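Local coordinates for short chain alcohol dehydrogenase-related dehydrogenase (Sinorhizobium meliloti, PDB 3TPC), which probably works as an oxidoreductase of the short-chain dehydrogenase/reductase family, though its substrate is not established, at residues I151-D155 with G250-M254. Numbering follows the deposited sequence.
Sequences IAAFD and GALRM
Asp155 OD2 is gripped by two groups: the backbone N of Met254, 3.3 Å away with an N-H...O angle of 164°, and Arg247 of strand 245-248, which forms a salt bridge to the same oxygen. The amide meets OD2 from above the carboxylate plane, 36° out of it. With CG beside its own backbone N (chi1 -45°), Asp155 points OD2 at the backbone of Arg253 and Met254, where this oxygen also lies 3.6 Å from Arg253 CA. Replacing Asp155 by alanine removes the carboxylate, which would probably leave the Met254 amide and the Arg247 guanidinium without their shared acceptor. Arg253 turns back on its own segment: NH1 donates to Leu252 O at 3.2 Å, with that oxygen lying in the guanidinium plane. Met254, modelled as selenomethionine and bent at its last torsion (chi3 -74°), sends its methyl end toward Ala152. Its CB packs 3.8 Å from Asp155 CB, and its CE reaches Ala152 CB at 3.8 Å, although the fit of this methyl against Ile151 is doubtful. Arg179 of a neighbouring subunit hydrogen-bonds to Met254 O, placing this junction at a subunit interface. The contact thus ties the short helical turn after strand 143-148 to the C-terminal tail after strand 245-248, beyond the C-terminal ends of these two strands of the parallel sheet in the Rossmann-type fold of short-chain dehydrogenases.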
loop_
_atom_site.group_PDB
_atom_site.type_symbol
_atom_site.label_atom_id
_atom_site.label_comp_id
_atom_site.label_asym_id
_atom_site.label_seq_id
_atom_site.Cartn_x
_atom_site.Cartn_y
_atom_site.Cartn_z
ATOM N N ILE D 151 0.174 -6.683 -11.539
ATOM C CA ILE D 151 1.185 -5.769 -10.975
ATOM C C ILE D 151 1.083 -4.328 -11.525
ATOM O O ILE D 151 1.554 -3.391 -10.941
ATOM C CB ILE D 151 2.607 -6.450 -11.226
ATOM C CG1 ILE D 151 3.250 -6.735 -9.924
ATOM C CG2 ILE D 151 3.498 -5.764 -12.154
ATOM C CD1 ILE D 151 2.598 -7.894 -9.281
ATOM N N ALA D 152 0.478 -4.158 -12.667
ATOM C CA ALA D 152 0.273 -2.829 -13.212
ATOM C C ALA D 152 -0.715 -2.055 -12.329
ATOM O O ALA D 152 -0.752 -0.839 -12.380
ATOM C CB ALA D 152 -0.238 -2.933 -14.599
ATOM N N ALA D 153 -1.466 -2.744 -11.475
ATOM C CA ALA D 153 -2.354 -2.022 -10.545
ATOM C C ALA D 153 -1.585 -1.135 -9.547
ATOM O O ALA D 153 -2.122 -0.195 -9.016
ATOM C CB ALA D 153 -3.323 -2.985 -9.819
ATOM N N PHE D 154 -0.313 -1.443 -9.308
ATOM C CA PHE D 154 0.512 -0.661 -8.387
ATOM C C PHE D 154 1.719 -0.032 -9.047
ATOM O O PHE D 154 2.293 0.853 -8.467
ATOM C CB PHE D 154 1.068 -1.549 -7.268
ATOM C CG PHE D 154 0.100 -2.496 -6.722
ATOM C CD1 PHE D 154 -0.864 -2.073 -5.809
ATOM C CD2 PHE D 154 0.147 -3.824 -7.090
ATOM C CE1 PHE D 154 -1.805 -2.987 -5.270
ATOM C CE2 PHE D 154 -0.747 -4.718 -6.570
ATOM C CZ PHE D 154 -1.729 -4.298 -5.649
ATOM N N ASP D 155 2.163 -0.572 -10.185
ATOM C CA ASP D 155 3.424 -0.166 -10.824
ATOM C C ASP D 155 3.108 0.242 -12.250
ATOM O O ASP D 155 3.919 -0.027 -13.142
ATOM C CB ASP D 155 4.461 -1.307 -10.988
ATOM C CG ASP D 155 4.654 -2.207 -9.745
ATOM O OD1 ASP D 155 4.164 -1.927 -8.622
ATOM O OD2 ASP D 155 5.337 -3.245 -9.936
ATOM N N GLY D 250 7.930 -12.550 -8.957
ATOM C CA GLY D 250 9.376 -12.623 -8.792
ATOM C C GLY D 250 10.053 -11.344 -8.350
ATOM O O GLY D 250 11.203 -11.088 -8.719
ATOM N N ALA D 251 9.372 -10.530 -7.533
ATOM C CA ALA D 251 9.980 -9.318 -7.003
ATOM C C ALA D 251 10.230 -8.263 -8.066
ATOM O O ALA D 251 10.986 -7.326 -7.824
ATOM C CB ALA D 251 11.311 -9.640 -6.289
ATOM N N LEU D 252 9.658 -8.428 -9.251
ATOM C CA LEU D 252 9.745 -7.401 -10.290
ATOM C C LEU D 252 9.002 -6.142 -9.871
ATOM O O LEU D 252 7.833 -6.210 -9.430
ATOM C CB LEU D 252 9.068 -7.895 -11.564
ATOM C CG LEU D 252 8.713 -6.900 -12.672
ATOM C CD1 LEU D 252 9.955 -6.461 -13.467
ATOM C CD2 LEU D 252 7.697 -7.536 -13.605
ATOM N N ARG D 253 9.647 -4.996 -9.994
ATOM C CA ARG D 253 8.922 -3.744 -9.866
ATOM C C ARG D 253 9.041 -3.063 -11.226
ATOM O O ARG D 253 10.129 -2.839 -11.698
ATOM C CB ARG D 253 9.490 -2.890 -8.720
ATOM C CG ARG D 253 9.198 -3.451 -7.336
ATOM C CD ARG D 253 7.742 -3.431 -7.003
ATOM N NE ARG D 253 7.490 -3.926 -5.665
ATOM C CZ ARG D 253 7.346 -5.225 -5.343
ATOM N NH1 ARG D 253 7.444 -6.185 -6.284
ATOM N NH2 ARG D 253 7.143 -5.602 -4.081
HETATM N N MSE D 254 7.923 -2.796 -11.888
HETATM C CA MSE D 254 7.985 -2.264 -13.262
HETATM C C MSE D 254 8.521 -0.830 -13.404
HETATM O O MSE D 254 7.944 0.093 -12.838
HETATM C CB MSE D 254 6.632 -2.435 -13.940
HETATM C CG MSE D 254 6.395 -3.876 -14.334
HETATM SE SE MSE D 254 5.015 -4.095 -15.692
HETATM C CE MSE D 254 3.429 -3.781 -14.633
#